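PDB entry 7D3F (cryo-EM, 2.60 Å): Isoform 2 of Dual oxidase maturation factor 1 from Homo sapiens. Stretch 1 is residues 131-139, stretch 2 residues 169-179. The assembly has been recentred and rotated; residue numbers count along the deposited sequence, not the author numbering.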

# COMPACT_ATOMS: atom_id res chain seq x y z
N THR B 131 -19.78 -5.67 6.77
CA THR B 131 -19.00 -6.22 5.67
C THR B 131 -18.46 -7.60 6.01
O THR B 131 -17.97 -7.83 7.12
N TRP B 132 -18.57 -8.52 5.05
CA TRP B 132 -17.98 -9.85 5.16
C TRP B 132 -16.84 -10.04 4.17
O TRP B 132 -16.53 -11.18 3.80
N ARG B 133 -16.21 -8.96 3.72
CA ARG B 133 -15.11 -9.06 2.78
C ARG B 133 -13.94 -9.82 3.40
O ARG B 133 -13.78 -9.86 4.63
N LEU B 134 -13.14 -10.44 2.54
CA LEU B 134 -11.98 -11.20 3.01
C LEU B 134 -11.05 -10.30 3.82
O LEU B 134 -10.72 -9.19 3.40
N GLY B 135 -10.64 -10.79 4.98
CA GLY B 135 -9.88 -10.01 5.93
C GLY B 135 -10.71 -9.23 6.92
O GLY B 135 -10.14 -8.68 7.88
N GLU B 136 -12.02 -9.17 6.73
CA GLU B 136 -12.93 -8.48 7.64
C GLU B 136 -13.74 -9.53 8.40
O GLU B 136 -14.25 -10.48 7.81
N ASN B 137 -13.86 -9.34 9.72
CA ASN B 137 -14.56 -10.28 10.58
C ASN B 137 -15.98 -9.77 10.79
O ASN B 137 -16.19 -8.74 11.44
N TYR B 138 -16.96 -10.49 10.23
CA TYR B 138 -18.35 -10.08 10.38
C TYR B 138 -18.80 -10.16 11.84
O TYR B 138 -19.56 -9.30 12.31
N ALA B 139 -18.37 -11.20 12.55
CA ALA B 139 -18.75 -11.35 13.95
C ALA B 139 -18.23 -10.19 14.79
O ALA B 139 -18.93 -9.70 15.68
N LEU B 169 -27.20 -17.72 5.44
CA LEU B 169 -27.09 -16.63 4.48
C LEU B 169 -25.66 -16.10 4.40
O LEU B 169 -25.22 -15.68 3.32
N TYR B 170 -24.93 -16.13 5.52
CA TYR B 170 -23.60 -15.53 5.55
C TYR B 170 -22.65 -16.20 4.57
O TYR B 170 -22.03 -15.54 3.74
N ARG B 171 -22.53 -17.53 4.65
CA ARG B 171 -21.55 -18.24 3.83
C ARG B 171 -21.87 -18.09 2.35
O ARG B 171 -21.00 -17.74 1.54
N GLN B 172 -23.12 -18.36 1.96
CA GLN B 172 -23.49 -18.31 0.56
C GLN B 172 -23.38 -16.90 0.00
O GLN B 172 -22.87 -16.70 -1.11
N TYR B 173 -23.85 -15.90 0.76
CA TYR B 173 -23.76 -14.53 0.28
C TYR B 173 -22.32 -14.06 0.19
O TYR B 173 -21.95 -13.35 -0.76
N ARG B 174 -21.47 -14.45 1.14
CA ARG B 174 -20.06 -14.08 1.09
C ARG B 174 -19.39 -14.69 -0.13
O ARG B 174 -18.65 -14.01 -0.85
N LEU B 175 -19.64 -15.98 -0.39
CA LEU B 175 -19.06 -16.63 -1.56
C LEU B 175 -19.53 -15.97 -2.85
O LEU B 175 -18.73 -15.67 -3.74
N ALA B 176 -20.85 -15.73 -2.95
CA ALA B 176 -21.41 -15.12 -4.15
C ALA B 176 -20.83 -13.74 -4.38
O ALA B 176 -20.40 -13.42 -5.50
N GLY B 177 -20.79 -12.91 -3.34
CA GLY B 177 -20.25 -11.57 -3.49
C GLY B 177 -18.78 -11.57 -3.85
O GLY B 177 -18.35 -10.80 -4.71
N HIS B 178 -18.00 -12.45 -3.21
CA HIS B 178 -16.57 -12.50 -3.49
C HIS B 178 -16.31 -12.87 -4.95
O HIS B 178 -15.56 -12.17 -5.66
N TYR B 179 -16.93 -13.95 -5.43
CA TYR B 179 -16.63 -14.36 -6.80
C TYR B 179 -17.28 -13.45 -7.83
O TYR B 179 -16.71 -13.25 -8.91

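The contact between these two stretches is a small, largely apolar packing of a loop and the start of the helix that follows it against one side of a second helix, organised around a single buried tryptophan and supplemented by one weak hydrogen bond. It illustrates a general principle: a loop can be seated on a helix when one large aromatic side chain lies against the helix surface and neighbouring side chains add further contacts.

Trp132 is that side chain. Its CA-to-CB bond points toward the helix, and the p rotamer, with chi1 at 50° and chi2 at 65°, lays the indole against the backbone of Arg174. The CA of Arg174 sits over one face of the ring, 3.9 Å from the centroid of the Trp132 five-membered ring, in a CH-pi contact. Such an approach needs the two chains to run close, and here the CA atoms of Trp132 and Arg174 are 6.2 Å apart. The six-membered ring brings Trp132 CZ2 to 3.9 Å from Tyr173 CB. At Gly177 a CB would point toward the loop and lie 3.8 Å from Trp132 NE1, a normal contact distance, so this contact alone does not call for glycine; Trp132 NE1 itself is hydrogen-bonded elsewhere in the structure.

One helical turn before Arg174, Tyr170 adopts a t rotamer. Its CA-to-CB bond starts out sideways, but the end of the side chain comes nearer the loop, so that Tyr170 CE1 reaches both Trp132 CB and Tyr138 CB, each at 3.6 Å. Tyr138, also t, begins toward the helix before its end leads away. The two tyrosine rings form an offset edge-to-face pair, with the edge of Tyr170 directed to the face of Tyr138, centroids 5.7 Å apart and planes at 62°.

Arg174 adds the polar element. Its chi1, chi2 and chi3 are all t, and this extended chain carries the guanidinium to the loop. Arg174 NE donates to Trp132 O at 3.2 Å, but the N-H...acceptor angle of 126° makes the bond weak. The carbonyl lies near the guanidinium plane, at its edge. Leu134 CD2 approaches Arg174 NH2 to 3.3 Å.

Leu134 occupies the second position of a type II turn from Arg133 to Glu136, closed by a 2.8 Å hydrogen bond from Glu136 N to Arg133 O. In its m, t conformation it extends to the helix, where Leu134 CD1 meets His178 NE2 at 3.4 Å; the CA-to-CB bond of His178, chi1 t, points toward the loop.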

# COMPACT_ATOMS: atom_id res chain seq x y z
CB THR B 131 -17.84 -5.29 5.31
OG1 THR B 131 -17.03 -5.06 6.47
CG2 THR B 131 -18.35 -3.96 4.79
CB TRP B 132 -19.05 -10.92 4.95
CG TRP B 132 -19.88 -10.72 3.73
CD1 TRP B 132 -19.46 -10.76 2.43
CD2 TRP B 132 -21.29 -10.47 3.68
NE1 TRP B 132 -20.51 -10.54 1.58
CE2 TRP B 132 -21.65 -10.35 2.32
CE3 TRP B 132 -22.28 -10.32 4.66
CZ2 TRP B 132 -22.95 -10.10 1.92
CZ3 TRP B 132 -23.57 -10.07 4.25
CH2 TRP B 132 -23.90 -9.96 2.89
CB ARG B 133 -14.65 -7.67 2.33
CG ARG B 133 -15.45 -7.11 1.17
CD ARG B 133 -14.94 -5.73 0.75
NE ARG B 133 -15.30 -4.69 1.72
CZ ARG B 133 -14.47 -4.22 2.65
NH1 ARG B 133 -13.24 -4.70 2.74
NH2 ARG B 133 -14.88 -3.28 3.48
CB LEU B 134 -11.24 -11.80 1.82
CG LEU B 134 -12.03 -12.73 0.89
CD1 LEU B 134 -11.10 -13.35 -0.14
CD2 LEU B 134 -12.74 -13.82 1.69
CB GLU B 136 -13.86 -7.54 6.88
CG GLU B 136 -13.16 -6.70 5.82
CD GLU B 136 -12.16 -5.73 6.41
OE1 GLU B 136 -12.57 -4.85 7.20
OE2 GLU B 136 -10.96 -5.85 6.10
CB ASN B 137 -13.83 -10.46 11.91
CG ASN B 137 -14.17 -11.76 12.60
OD1 ASN B 137 -15.06 -11.81 13.45
ND2 ASN B 137 -13.47 -12.83 12.24
CB TYR B 138 -19.26 -10.93 9.50
CG TYR B 138 -20.67 -10.40 9.38
CD1 TYR B 138 -21.05 -9.61 8.31
CD2 TYR B 138 -21.62 -10.68 10.36
CE1 TYR B 138 -22.34 -9.12 8.20
CE2 TYR B 138 -22.91 -10.19 10.26
CZ TYR B 138 -23.26 -9.41 9.18
OH TYR B 138 -24.55 -8.92 9.08
CB ALA B 139 -18.24 -12.68 14.49
CB LEU B 169 -28.05 -15.50 4.85
CG LEU B 169 -29.54 -15.82 4.79
CD1 LEU B 169 -30.37 -14.56 5.02
CD2 LEU B 169 -29.91 -16.46 3.46
CB TYR B 170 -23.03 -15.59 6.97
CG TYR B 170 -21.56 -15.24 7.05
CD1 TYR B 170 -21.14 -13.92 7.11
CD2 TYR B 170 -20.59 -16.24 7.07
CE1 TYR B 170 -19.80 -13.60 7.18
CE2 TYR B 170 -19.24 -15.92 7.14
CZ TYR B 170 -18.86 -14.60 7.20
OH TYR B 170 -17.52 -14.28 7.27
CB ARG B 171 -21.51 -19.72 4.21
CG ARG B 171 -20.59 -20.55 3.33
CD ARG B 171 -21.05 -22.00 3.24
NE ARG B 171 -20.84 -22.73 4.49
CZ ARG B 171 -19.74 -23.42 4.77
NH1 ARG B 171 -18.74 -23.47 3.89
NH2 ARG B 171 -19.63 -24.06 5.92
CB GLN B 172 -24.90 -18.86 0.36
CG GLN B 172 -25.02 -20.34 0.63
CD GLN B 172 -24.14 -21.17 -0.30
OE1 GLN B 172 -24.16 -20.98 -1.51
NE2 GLN B 172 -23.37 -22.08 0.28
CB TYR B 173 -24.58 -13.60 1.18
CG TYR B 173 -25.98 -13.36 0.68
CD1 TYR B 173 -26.20 -12.74 -0.55
CD2 TYR B 173 -27.09 -13.75 1.42
CE1 TYR B 173 -27.48 -12.52 -1.02
CE2 TYR B 173 -28.37 -13.52 0.95
CZ TYR B 173 -28.56 -12.91 -0.27
OH TYR B 173 -29.84 -12.69 -0.73
CB ARG B 174 -19.38 -14.52 2.38
CG ARG B 174 -17.89 -14.21 2.48
CD ARG B 174 -17.43 -14.31 3.92
NE ARG B 174 -15.98 -14.35 4.05
CZ ARG B 174 -15.27 -15.46 4.23
NH1 ARG B 174 -15.89 -16.63 4.29
NH2 ARG B 174 -13.96 -15.40 4.34
CB LEU B 175 -19.43 -18.12 -1.55
CG LEU B 175 -18.93 -18.99 -2.70
CD1 LEU B 175 -17.47 -19.36 -2.49
CD2 LEU B 175 -19.79 -20.24 -2.84
CB ALA B 176 -22.93 -15.05 -4.03
CB HIS B 178 -15.89 -13.50 -2.56
CG HIS B 178 -14.47 -13.79 -2.92
ND1 HIS B 178 -14.09 -14.96 -3.55
CD2 HIS B 178 -13.34 -13.07 -2.75
CE1 HIS B 178 -12.78 -14.94 -3.75
NE2 HIS B 178 -12.30 -13.81 -3.27
CB TYR B 179 -17.03 -15.82 -7.01
CG TYR B 179 -15.98 -16.79 -6.53
CD1 TYR B 179 -14.81 -17.00 -7.26
CD2 TYR B 179 -16.13 -17.49 -5.34
CE1 TYR B 179 -13.84 -17.87 -6.82
CE2 TYR B 179 -15.16 -18.37 -4.89
CZ TYR B 179 -14.02 -18.56 -5.64
OH TYR B 179 -13.05 -19.43 -5.20